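Local coordinates for nucleoprotein (Rift valley fever virus, PDB 3OV9), which encapsidates the viral genomic RNA, protects it from nucleases and assembles into ring-shaped hexamers that build the nucleocapsid, at residues A[22-25]-A[26-29]; A[58-61]-A[62-66]; A[139-142]-A[143-146]; A[156-159]-A[160-163]; A[237-240]-A[241-244]. All coordinates share one frame; numbering follows the deposited sequence.

Interactions 1, 2 and 5 are turns within helices 18-28, 50-63 and 232-243, each including the helix's C-terminal part. Interaction 4 starts helix 159-180, and interaction 3 is a tight turn in the loop before it. Interaction 3 is the most buried and relies on sulfur and aromatic packing. Interaction 4 lies at the surface, with a salt bridge on its exposed side. Interactions 1 and 2 both belong to the region essential for oligomerization and face other subunits; their centres are about 32 Å apart. Interaction 3 joins two neighbours: His146 packs on Leu62 of interaction 2, and Tyr140 on Ala237 of interaction 5.

Interaction 1: A[22-25]-A[26-29]; sequences EQWV and REFA
Arg26 N donates to Glu22 O at 3.1 Å, and Glu27 N to Gln23 O at 2.9 Å. Phe28 N continues the helical pattern with a 2.9 Å bond to Trp24 O. The charged ends of Glu22 and Arg26 do not meet directly. A water bridges them, donating to Glu22 OE1 at 2.6 Å and accepting from Arg26 NH1 at 2.9 Å. Glu22 OE2 pairs with Arg18. The arginine chain bends at its third torsion (chi3 -67°) and folds back along the helix. One face of its guanidinium thereby lies over Glu22 O, while the water sits in plane at its edge. Further along, Glu27 OE1 approaches the edge of the Trp24 ring, 3.8 Å from CD1. Glu27 OE2 bonds to Thr82 of a second subunit. The five-membered ring of Trp24 and the Phe28 ring are nearly parallel, 20° apart, but slid apart and barely overlapping. The pair's apolar contact is Trp24 CB to Phe28 CE2, 4.0 Å. In that second subunit, Lys56 packs on Trp24 and Leu60 on Phe28. This is i to i+3 and i to i+4 packing in the last turns of an N-terminal arm helix, whose aromatic side docks on a neighbouring subunit.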
loop_
_atom_site.group_PDB
_atom_site.type_symbol
_atom_site.label_atom_id
_atom_site.label_comp_id
_atom_site.label_asym_id
_atom_site.label_seq_id
_atom_site.Cartn_x
_atom_site.Cartn_y
_atom_site.Cartn_z
ATOM N N GLU A 22 -40.638 21.164 4.780
ATOM C CA GLU A 22 -40.669 19.785 5.279
ATOM C C GLU A 22 -41.239 18.800 4.251
ATOM O O GLU A 22 -40.810 17.641 4.204
ATOM C CB GLU A 22 -41.405 19.696 6.621
ATOM C CG GLU A 22 -40.595 20.257 7.800
ATOM C CD GLU A 22 -41.321 20.189 9.132
ATOM O OE1 GLU A 22 -42.481 19.726 9.168
ATOM O OE2 GLU A 22 -40.727 20.605 10.151
ATOM N N GLN A 23 -42.187 19.267 3.434
ATOM C CA GLN A 23 -42.718 18.467 2.327
ATOM C C GLN A 23 -41.630 18.205 1.288
ATOM O O GLN A 23 -41.504 17.086 0.778
ATOM C CB GLN A 23 -43.923 19.149 1.669
ATOM C CG GLN A 23 -45.226 19.018 2.448
ATOM C CD GLN A 23 -46.461 19.367 1.630
ATOM O OE1 GLN A 23 -46.554 19.038 0.448
ATOM N NE2 GLN A 23 -47.425 20.024 2.267
ATOM N N TRP A 24 -40.837 19.233 0.979
ATOM C CA TRP A 24 -39.716 19.070 0.050
ATOM C C TRP A 24 -38.678 18.097 0.605
ATOM O O TRP A 24 -38.157 17.251 -0.130
ATOM C CB TRP A 24 -39.062 20.413 -0.292
ATOM C CG TRP A 24 -39.884 21.290 -1.200
ATOM C CD1 TRP A 24 -40.746 20.884 -2.181
ATOM C CD2 TRP A 24 -39.897 22.723 -1.222
ATOM N NE1 TRP A 24 -41.307 21.978 -2.802
ATOM C CE2 TRP A 24 -40.802 23.117 -2.234
ATOM C CE3 TRP A 24 -39.238 23.713 -0.480
ATOM C CZ2 TRP A 24 -41.066 24.461 -2.524
ATOM C CZ3 TRP A 24 -39.502 25.051 -0.767
ATOM C CH2 TRP A 24 -40.406 25.409 -1.784
ATOM N N VAL A 25 -38.395 18.209 1.904
ATOM C CA VAL A 25 -37.459 17.301 2.570
ATOM C C VAL A 25 -37.894 15.854 2.331
ATOM O O VAL A 25 -37.086 15.019 1.923
ATOM C CB VAL A 25 -37.345 17.581 4.091
ATOM C CG1 VAL A 25 -36.539 16.491 4.788
ATOM C CG2 VAL A 25 -36.707 18.929 4.333
ATOM N N ARG A 26 -39.178 15.582 2.559
ATOM C CA ARG A 26 -39.745 14.246 2.343
ATOM C C ARG A 26 -39.675 13.798 0.882
ATOM O O ARG A 26 -39.354 12.640 0.605
ATOM C CB ARG A 26 -41.189 14.170 2.850
ATOM C CG ARG A 26 -41.321 14.195 4.362
ATOM C CD ARG A 26 -42.747 13.879 4.808
ATOM N NE ARG A 26 -43.698 14.915 4.412
ATOM C CZ ARG A 26 -43.984 15.997 5.135
ATOM N NH1 ARG A 26 -43.396 16.202 6.308
ATOM N NH2 ARG A 26 -44.862 16.875 4.681
ATOM N N GLU A 27 -39.969 14.713 -0.044
ATOM C CA GLU A 27 -39.931 14.414 -1.478
ATOM C C GLU A 27 -38.531 13.993 -1.927
ATOM O O GLU A 27 -38.385 13.075 -2.737
ATOM C CB GLU A 27 -40.412 15.614 -2.307
ATOM C CG GLU A 27 -40.626 15.293 -3.790
ATOM C CD GLU A 27 -40.906 16.514 -4.658
ATOM O OE1 GLU A 27 -41.063 17.633 -4.120
ATOM O OE2 GLU A 27 -40.970 16.343 -5.896
ATOM N N PHE A 28 -37.518 14.655 -1.374
ATOM C CA PHE A 28 -36.130 14.476 -1.797
ATOM C C PHE A 28 -35.316 13.521 -0.924
ATOM O O PHE A 28 -34.127 13.312 -1.179
ATOM C CB PHE A 28 -35.411 15.834 -1.846
ATOM C CG PHE A 28 -36.053 16.846 -2.759
ATOM C CD1 PHE A 28 -36.528 16.488 -4.019
ATOM C CD2 PHE A 28 -36.136 18.181 -2.370
ATOM C CE1 PHE A 28 -37.110 17.436 -4.861
ATOM C CE2 PHE A 28 -36.715 19.135 -3.203
ATOM C CZ PHE A 28 -37.202 18.767 -4.449
ATOM N N ALA A 29 -35.951 12.936 0.091
ATOM C CA ALA A 29 -35.255 12.087 1.062
ATOM C C ALA A 29 -34.684 10.809 0.448
ATOM O O ALA A 29 -35.140 10.346 -0.599
ATOM C CB ALA A 29 -36.180 11.750 2.232
HETATM O O HOH W 1 -44.400 18.377 7.963
#

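Interaction 2: A[58-61]-A[62-66]; sequences IVLA and LTRGN
Leu62 and Ala61 lie at the centre of this contact, in the last turn of helix 50-63 in an all-helical nucleoprotein. Leu62 N donates to Ile58 O at 2.9 Å. Its side chain then turns back over the same carbonyl, with CD1 3.3 Å from Ile58 O. The Ile58 and Leu62 side chains lie alongside each other and point the same way. Their methyls Ile58 CG2 and Leu62 CD2 meet at 4.0 Å. Leu119 and Leu122 of helix 112-122 pack against Leu62, and Trp114 of that helix packs on Ile58. Leu62 thus ties the end of its helix to the core.

Ala61 touches Leu62 CD1 with its methyl. Its CA also points a C-H at Gly65 O, just after the chain has left the helix at Arg64. Leu60 O, one residue earlier, accepts from both Arg64 N and Gly65 N. Gly65 has a positive phi of 112°, a conformation that suits glycine. The Arg64 side chain leads away to Lys74 O and to Phe28 O of a third subunit. The turn thus borders both the protein's own helices and a neighbouring subunit, within the region essential for oligomerization.

Thr63 adds a side-chain bond to the helix end. With chi1 at 67°, OG1 sits between the backbone N and the carbonyl carbon and turns back to the preceding turn. Val59 O takes two bonds from Thr63 on opposite faces of its carbonyl plane: one from N at 3.0 Å, the other from OG1 at 2.8 Å.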
loop_
_atom_site.group_PDB
_atom_site.type_symbol
_atom_site.label_atom_id
_atom_site.label_comp_id
_atom_site.label_asym_id
_atom_site.label_seq_id
_atom_site.Cartn_x
_atom_site.Cartn_y
_atom_site.Cartn_z
ATOM N N ILE A 58 -37.929 -14.917 -0.335
ATOM C CA ILE A 58 -37.665 -14.399 1.009
ATOM C C ILE A 58 -36.816 -15.391 1.819
ATOM O O ILE A 58 -35.840 -14.994 2.460
ATOM C CB ILE A 58 -38.973 -14.002 1.750
ATOM C CG1 ILE A 58 -39.611 -12.786 1.062
ATOM C CG2 ILE A 58 -38.697 -13.689 3.228
ATOM C CD1 ILE A 58 -41.048 -12.502 1.469
ATOM N N VAL A 59 -37.176 -16.672 1.764
ATOM C CA VAL A 59 -36.374 -17.726 2.407
ATOM C C VAL A 59 -34.951 -17.720 1.846
ATOM O O VAL A 59 -33.971 -17.808 2.596
ATOM C CB VAL A 59 -37.034 -19.124 2.258
ATOM C CG1 VAL A 59 -36.116 -20.237 2.783
ATOM C CG2 VAL A 59 -38.365 -19.161 2.984
ATOM N N LEU A 60 -34.855 -17.581 0.525
ATOM C CA LEU A 60 -33.584 -17.465 -0.178
ATOM C C LEU A 60 -32.763 -16.265 0.305
ATOM O O LEU A 60 -31.575 -16.396 0.602
ATOM C CB LEU A 60 -33.853 -17.370 -1.684
ATOM C CG LEU A 60 -32.840 -17.846 -2.719
ATOM C CD1 LEU A 60 -32.316 -19.244 -2.415
ATOM C CD2 LEU A 60 -33.471 -17.800 -4.104
ATOM N N ALA A 61 -33.406 -15.100 0.393
ATOM C CA ALA A 61 -32.755 -13.878 0.864
ATOM C C ALA A 61 -32.213 -14.013 2.285
ATOM O O ALA A 61 -31.105 -13.567 2.581
ATOM C CB ALA A 61 -33.723 -12.697 0.781
ATOM N N LEU A 62 -33.002 -14.637 3.154
ATOM C CA LEU A 62 -32.691 -14.696 4.577
ATOM C C LEU A 62 -31.648 -15.751 4.931
ATOM O O LEU A 62 -30.938 -15.611 5.927
ATOM C CB LEU A 62 -33.977 -14.904 5.392
ATOM C CG LEU A 62 -34.800 -13.663 5.786
ATOM C CD1 LEU A 62 -34.964 -12.651 4.652
ATOM C CD2 LEU A 62 -36.166 -14.076 6.328
ATOM N N THR A 63 -31.544 -16.792 4.110
ATOM C CA THR A 63 -30.645 -17.906 4.416
ATOM C C THR A 63 -29.406 -17.979 3.517
ATOM O O THR A 63 -28.395 -18.569 3.909
ATOM C CB THR A 63 -31.384 -19.272 4.436
ATOM O OG1 THR A 63 -31.839 -19.606 3.121
ATOM C CG2 THR A 63 -32.576 -19.239 5.406
ATOM N N ARG A 64 -29.474 -17.377 2.329
ATOM C CA ARG A 64 -28.337 -17.394 1.397
ATOM C C ARG A 64 -27.813 -16.008 1.022
ATOM O O ARG A 64 -26.647 -15.860 0.659
ATOM C CB ARG A 64 -28.668 -18.191 0.129
ATOM C CG ARG A 64 -28.928 -19.686 0.339
ATOM C CD ARG A 64 -27.767 -20.421 1.030
ATOM N NE ARG A 64 -26.479 -20.276 0.342
ATOM C CZ ARG A 64 -26.022 -21.094 -0.608
ATOM N NH1 ARG A 64 -26.742 -22.129 -1.020
ATOM N NH2 ARG A 64 -24.833 -20.872 -1.155
ATOM N N GLY A 65 -28.671 -14.995 1.101
ATOM C CA GLY A 65 -28.252 -13.625 0.822
ATOM C C GLY A 65 -28.856 -13.019 -0.431
ATOM O O GLY A 65 -29.922 -13.436 -0.892
ATOM N N ASN A 66 -28.153 -12.036 -0.990
ATOM C CA ASN A 66 -28.689 -11.202 -2.062
ATOM C C ASN A 66 -27.954 -11.364 -3.397
ATOM O O ASN A 66 -28.092 -10.528 -4.295
ATOM C CB ASN A 66 -28.680 -9.730 -1.619
ATOM C CG ASN A 66 -29.634 -8.860 -2.427
ATOM O OD1 ASN A 66 -30.711 -9.299 -2.830
ATOM N ND2 ASN A 66 -29.240 -7.610 -2.658
#

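Interaction 3: A[139-142]-A[143-146]; sequences AYPR and HMMH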
loop_
_atom_site.group_PDB
_atom_site.type_symbol
_atom_site.label_atom_id
_atom_site.label_comp_id
_atom_site.label_asym_id
_atom_site.label_seq_id
_atom_site.Cartn_x
_atom_site.Cartn_y
_atom_site.Cartn_z
ATOM N N ALA A 139 -33.521 -13.508 25.311
ATOM C CA ALA A 139 -34.761 -13.633 24.532
ATOM C C ALA A 139 -34.920 -12.531 23.481
ATOM O O ALA A 139 -35.977 -11.892 23.388
ATOM C CB ALA A 139 -35.985 -13.694 25.457
ATOM N N TYR A 140 -33.869 -12.313 22.694
ATOM C CA TYR A 140 -33.894 -11.278 21.664
ATOM C C TYR A 140 -35.047 -11.509 20.686
ATOM O O TYR A 140 -35.246 -12.628 20.227
ATOM C CB TYR A 140 -32.558 -11.194 20.909
ATOM C CG TYR A 140 -32.536 -10.018 19.958
ATOM C CD1 TYR A 140 -32.187 -8.747 20.408
ATOM C CD2 TYR A 140 -32.914 -10.169 18.620
ATOM C CE1 TYR A 140 -32.195 -7.655 19.551
ATOM C CE2 TYR A 140 -32.927 -9.082 17.753
ATOM C CZ TYR A 140 -32.568 -7.827 18.227
ATOM O OH TYR A 140 -32.575 -6.746 17.379
ATOM N N PRO A 141 -35.818 -10.448 20.369
ATOM C CA PRO A 141 -36.964 -10.598 19.474
ATOM C C PRO A 141 -36.580 -11.012 18.053
ATOM O O PRO A 141 -35.917 -10.258 17.335
ATOM C CB PRO A 141 -37.592 -9.196 19.469
ATOM C CG PRO A 141 -37.127 -8.567 20.723
ATOM C CD PRO A 141 -35.736 -9.082 20.917
ATOM N N ARG A 142 -37.011 -12.208 17.662
ATOM C CA ARG A 142 -36.709 -12.752 16.340
ATOM C C ARG A 142 -37.272 -11.903 15.201
ATOM O O ARG A 142 -36.652 -11.792 14.151
ATOM C CB ARG A 142 -37.183 -14.207 16.225
ATOM C CG ARG A 142 -36.128 -15.261 16.593
ATOM C CD ARG A 142 -35.601 -15.085 18.007
ATOM N NE ARG A 142 -34.807 -16.227 18.465
ATOM C CZ ARG A 142 -34.021 -16.207 19.538
ATOM N NH1 ARG A 142 -33.902 -15.103 20.265
ATOM N NH2 ARG A 142 -33.340 -17.293 19.883
ATOM N N HIS A 143 -38.434 -11.287 15.424
ATOM C CA HIS A 143 -39.071 -10.431 14.418
ATOM C C HIS A 143 -38.189 -9.261 13.958
ATOM O O HIS A 143 -38.406 -8.708 12.876
ATOM C CB HIS A 143 -40.408 -9.889 14.941
ATOM C CG HIS A 143 -41.456 -10.940 15.138
ATOM N ND1 HIS A 143 -41.606 -11.624 16.324
ATOM C CD2 HIS A 143 -42.413 -11.413 14.305
ATOM C CE1 HIS A 143 -42.609 -12.479 16.213
ATOM N NE2 HIS A 143 -43.115 -12.370 14.999
ATOM N N MET A 144 -37.205 -8.893 14.781
ATOM C CA MET A 144 -36.315 -7.761 14.498
ATOM C C MET A 144 -35.064 -8.155 13.703
ATOM O O MET A 144 -34.258 -7.294 13.342
ATOM C CB MET A 144 -35.886 -7.073 15.805
ATOM C CG MET A 144 -36.986 -6.315 16.542
ATOM S SD MET A 144 -36.371 -5.434 17.993
ATOM C CE MET A 144 -37.729 -4.291 18.264
ATOM N N MET A 145 -34.908 -9.448 13.426
ATOM C CA MET A 145 -33.651 -9.976 12.888
ATOM C C MET A 145 -33.542 -9.969 11.357
ATOM O O MET A 145 -33.091 -10.940 10.746
ATOM C CB MET A 145 -33.361 -11.368 13.464
ATOM C CG MET A 145 -33.079 -11.364 14.958
ATOM S SD MET A 145 -32.704 -13.002 15.621
ATOM C CE MET A 145 -31.216 -13.402 14.706
ATOM N N HIS A 146 -33.957 -8.861 10.749
ATOM C CA HIS A 146 -33.659 -8.569 9.342
ATOM C C HIS A 146 -33.845 -7.070 9.111
ATOM O O HIS A 146 -34.683 -6.455 9.775
ATOM C CB HIS A 146 -34.543 -9.384 8.391
ATOM C CG HIS A 146 -33.996 -9.472 7.000
ATOM N ND1 HIS A 146 -34.440 -8.668 5.973
ATOM C CD2 HIS A 146 -33.010 -10.239 6.476
ATOM C CE1 HIS A 146 -33.773 -8.955 4.870
ATOM N NE2 HIS A 146 -32.896 -9.903 5.149
#
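The chain makes two overlapping i to i+3 turns: Met144 N donates to Pro141 O at 3.2 Å, and Met145 N to Arg142 O at 3.0 Å. Tyr140 packs against both methionines. Its CG is anti to the backbone N (chi1 -173°), which swings the ring forward to them. Met145 CG meets the edge of that ring, 3.6 Å from CE2. Met144 crosses the tyrosine at about a right angle and sets its CB 3.7 Å from Tyr140 OH. Each sulfur makes an oblique Met-aromatic contact; Met144 SD lies 5.3 Å from the ring centroid, and Met145 SD is at a similar distance.

This short 3-10 turn lies in the long loop between helices 130-136 and 159-180. It is buried among several helices of the bundle. Tyr140 OH bonds to Ala168 O of helix 159-180, and Val234 of helix 232-243 packs on Pro141 and Met144. The His143 ring stacks with Phe221.

Pro141 CD covers one face of the Tyr140 ring near its rim, and Pro141 CB touches Met144 CG. Arg142 curls back along the loop. Its NH1 donates to Tyr140 O at 2.8 Å, in the carbonyl plane and on a lone pair. The same NH1 forms a salt bridge with Asp134, which also accepts from Tyr140 N.

Interaction 4: A[156-159]-A[160-163]; sequences SLPG and DYLR
Pro158 and Leu162 are joined by the first bond of helix 159-180, with Pro158 at the N-cap position. Leu162 N donates to Pro158 O at 2.9 Å and nearly straight, with an N-H...O angle of 169°. Arg163 N follows with a bond to Gly159 O at 3.0 Å. Tyr161 N adds only a weak bond to Pro158 O.

The tight side is apolar. Leu157 points its CB at the helix, and it meets Leu162 CB at 4.1 Å. Leu157 is buried against Arg215 and Leu218 of helix 211-220, while Leu162 packs on Val153. This contact joins the incoming loop to the first helical turn. Pro158 and Tyr161 pack beside this pair. The proline ring lies obliquely against the tyrosine, and Pro158 CG comes within 3.6 Å of Tyr161 CD2. Tyr161 also touches Lys229 and Pro230 in a loop.

The looser side faces solvent. Gly159, Asp160 and Arg163 are exposed there, and Gly159 offers only backbone. Arg163 starts extended, then bends at chi3 (69°), bringing its guanidinium back to Asp160. The resulting salt bridge lies near the N-terminal end of the helix, where an acidic group probably also suits the helix dipole. Both terminal nitrogens grip one oxygen. Arg163 NH1 uses the anti lone pair of Asp160 OD1 at 3.0 Å, while NH2 reaches OD1 from above the carboxylate plane, also at 3.0 Å.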
loop_
_atom_site.group_PDB
_atom_site.type_symbol
_atom_site.label_atom_id
_atom_site.label_comp_id
_atom_site.label_asym_id
_atom_site.label_seq_id
_atom_site.Cartn_x
_atom_site.Cartn_y
_atom_site.Cartn_z
ATOM N N SER A 156 -44.810 7.305 14.561
ATOM C CA SER A 156 -45.683 8.130 15.397
ATOM C C SER A 156 -45.761 7.638 16.849
ATOM O O SER A 156 -46.444 8.245 17.678
ATOM C CB SER A 156 -47.086 8.239 14.783
ATOM O OG SER A 156 -47.841 7.059 14.983
ATOM N N LEU A 157 -45.065 6.541 17.149
ATOM C CA LEU A 157 -44.918 6.070 18.528
ATOM C C LEU A 157 -44.272 7.146 19.406
ATOM O O LEU A 157 -43.447 7.923 18.913
ATOM C CB LEU A 157 -44.070 4.792 18.573
ATOM C CG LEU A 157 -44.757 3.461 18.247
ATOM C CD1 LEU A 157 -43.717 2.390 17.954
ATOM C CD2 LEU A 157 -45.680 3.019 19.372
ATOM N N PRO A 158 -44.645 7.201 20.704
ATOM C CA PRO A 158 -44.002 8.142 21.626
ATOM C C PRO A 158 -42.482 8.028 21.581
ATOM O O PRO A 158 -41.947 6.922 21.447
ATOM C CB PRO A 158 -44.537 7.709 22.992
ATOM C CG PRO A 158 -45.869 7.144 22.693
ATOM C CD PRO A 158 -45.715 6.437 21.373
ATOM N N GLY A 159 -41.807 9.170 21.693
ATOM C CA GLY A 159 -40.365 9.284 21.460
ATOM C C GLY A 159 -39.550 8.170 22.118
ATOM O O GLY A 159 -38.721 7.536 21.461
ATOM N N ASP A 160 -39.798 7.938 23.407
ATOM C CA ASP A 160 -39.072 6.933 24.187
ATOM C C ASP A 160 -39.324 5.509 23.694
ATOM O O ASP A 160 -38.406 4.686 23.673
ATOM C CB ASP A 160 -39.437 7.034 25.673
ATOM C CG ASP A 160 -38.966 8.330 26.310
ATOM O OD1 ASP A 160 -37.951 8.902 25.856
ATOM O OD2 ASP A 160 -39.614 8.772 27.284
ATOM N N TYR A 161 -40.569 5.228 23.314
ATOM C CA TYR A 161 -40.953 3.905 22.827
ATOM C C TYR A 161 -40.351 3.624 21.452
ATOM O O TYR A 161 -39.884 2.515 21.187
ATOM C CB TYR A 161 -42.478 3.753 22.770
ATOM C CG TYR A 161 -43.208 3.886 24.097
ATOM C CD1 TYR A 161 -42.528 3.817 25.318
ATOM C CD2 TYR A 161 -44.592 4.047 24.128
ATOM C CE1 TYR A 161 -43.207 3.927 26.528
ATOM C CE2 TYR A 161 -45.281 4.158 25.332
ATOM C CZ TYR A 161 -44.582 4.096 26.525
ATOM O OH TYR A 161 -45.261 4.203 27.716
ATOM N N LEU A 162 -40.371 4.637 20.588
ATOM C CA LEU A 162 -39.773 4.548 19.257
ATOM C C LEU A 162 -38.267 4.308 19.349
ATOM O O LEU A 162 -37.730 3.434 18.662
ATOM C CB LEU A 162 -40.069 5.821 18.449
ATOM C CG LEU A 162 -39.461 5.979 17.051
ATOM C CD1 LEU A 162 -39.931 4.881 16.109
ATOM C CD2 LEU A 162 -39.794 7.352 16.479
ATOM N N ARG A 163 -37.601 5.085 20.205
ATOM C CA ARG A 163 -36.159 4.969 20.422
ATOM C C ARG A 163 -35.781 3.565 20.898
ATOM O O ARG A 163 -34.798 2.992 20.419
ATOM C CB ARG A 163 -35.671 6.029 21.420
ATOM C CG ARG A 163 -34.152 6.095 21.580
ATOM C CD ARG A 163 -33.706 7.271 22.449
ATOM N NE ARG A 163 -34.072 7.112 23.856
ATOM C CZ ARG A 163 -35.004 7.827 24.483
ATOM N NH1 ARG A 163 -35.679 8.769 23.834
ATOM N NH2 ARG A 163 -35.261 7.604 25.764
#

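Interaction 5: A[237-240]-A[241-244]; sequences AAQA and YKTA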
loop_
_atom_site.group_PDB
_atom_site.type_symbol
_atom_site.label_atom_id
_atom_site.label_comp_id
_atom_site.label_asym_id
_atom_site.label_seq_id
_atom_site.Cartn_x
_atom_site.Cartn_y
_atom_site.Cartn_z
ATOM N N ALA A 237 -32.974 -5.349 25.064
ATOM C CA ALA A 237 -32.134 -5.209 23.875
ATOM C C ALA A 237 -31.704 -3.765 23.621
ATOM O O ALA A 237 -30.593 -3.523 23.149
ATOM C CB ALA A 237 -32.830 -5.790 22.654
ATOM N N ALA A 238 -32.582 -2.813 23.940
ATOM C CA ALA A 238 -32.260 -1.390 23.820
ATOM C C ALA A 238 -31.119 -1.011 24.762
ATOM O O ALA A 238 -30.194 -0.294 24.369
ATOM C CB ALA A 238 -33.496 -0.531 24.095
ATOM N N GLN A 239 -31.191 -1.507 25.997
ATOM C CA GLN A 239 -30.145 -1.299 26.994
ATOM C C GLN A 239 -28.837 -1.966 26.560
ATOM O O GLN A 239 -27.759 -1.392 26.722
ATOM C CB GLN A 239 -30.605 -1.807 28.369
ATOM C CG GLN A 239 -29.526 -1.856 29.466
ATOM C CD GLN A 239 -28.932 -0.495 29.816
ATOM O OE1 GLN A 239 -27.760 -0.398 30.183
ATOM N NE2 GLN A 239 -29.736 0.556 29.715
ATOM N N ALA A 240 -28.945 -3.167 25.994
ATOM C CA ALA A 240 -27.782 -3.885 25.470
ATOM C C ALA A 240 -27.071 -3.111 24.356
ATOM O O ALA A 240 -25.841 -3.119 24.283
ATOM C CB ALA A 240 -28.175 -5.281 24.998
ATOM N N TYR A 241 -27.839 -2.433 23.502
ATOM C CA TYR A 241 -27.264 -1.612 22.431
ATOM C C TYR A 241 -26.507 -0.395 22.966
ATOM O O TYR A 241 -25.469 -0.016 22.416
ATOM C CB TYR A 241 -28.334 -1.176 21.422
ATOM C CG TYR A 241 -27.776 -0.405 20.241
ATOM C CD1 TYR A 241 -26.982 -1.038 19.282
ATOM C CD2 TYR A 241 -28.040 0.957 20.081
ATOM C CE1 TYR A 241 -26.463 -0.337 18.200
ATOM C CE2 TYR A 241 -27.525 1.668 18.998
ATOM C CZ TYR A 241 -26.739 1.012 18.064
ATOM O OH TYR A 241 -26.227 1.706 16.992
ATOM N N LYS A 242 -27.034 0.211 24.031
ATOM C CA LYS A 242 -26.397 1.355 24.688
ATOM C C LYS A 242 -24.976 1.038 25.146
ATOM O O LYS A 242 -24.065 1.845 24.961
ATOM C CB LYS A 242 -27.224 1.819 25.891
ATOM C CG LYS A 242 -28.398 2.712 25.548
ATOM C CD LYS A 242 -29.410 2.734 26.680
ATOM C CE LYS A 242 -30.645 3.531 26.300
ATOM N NZ LYS A 242 -31.669 3.487 27.380
ATOM N N THR A 243 -24.801 -0.144 25.733
ATOM C CA THR A 243 -23.521 -0.546 26.318
ATOM C C THR A 243 -22.676 -1.408 25.370
ATOM O O THR A 243 -21.554 -1.795 25.707
ATOM C CB THR A 243 -23.720 -1.277 27.671
ATOM O OG1 THR A 243 -24.563 -2.419 27.485
ATOM C CG2 THR A 243 -24.358 -0.347 28.698
ATOM N N ALA A 244 -23.216 -1.689 24.184
ATOM C CA ALA A 244 -22.525 -2.495 23.175
ATOM C C ALA A 244 -21.310 -1.772 22.599
ATOM O O ALA A 244 -21.266 -0.541 22.567
ATOM C CB ALA A 244 -23.485 -2.891 22.059
HETATM O O HOH W 2 -24.072 -4.796 25.335
#
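The Tyr241 side chain leads its ring off from 237-240; within this contact CB does the touching, 3.6 Å from Ala238 O. Its ring instead makes a cation-pi contact with Lys189 and packs on Ala193 and Phe196 of helix 189-204. The other flat group, the Gln239 amide, meets its neighbours through its two polar atoms. Gln239 NE2 lies 3.7 Å from Lys242 CD, and Gln239 OE1 lies 3.7 Å from Thr243 CG2. A bend at chi2 (62°) turns the amide along the helix toward its C-terminal end, to reach them. The Lys242 chain is extended and crosses the glutamine at about a right angle.

The backbone carries the stronger bonds. Tyr241 N donates to Ala237 O at 3.0 Å, and Lys242 N to Ala238 O at 3.2 Å. The next bond, Thr243 N to Gln239 O, is weak at 3.4 Å. Here helix 232-243 is nearing its end. A water steps in, donating to Ala240 O at 2.7 Å and linking it to Thr243 OG1.

The small alanines probably let the helix lie close to helix 159-180: Ala237 packs on Ala168 and Ala240 on Leu171. Lys189 NZ bonds to the carbonyls of Tyr241 and Ala244. A positive charge at this C-terminal end would probably interact favourably with the helix dipole; one lysine meets both the tyrosine ring and the closing carbonyls.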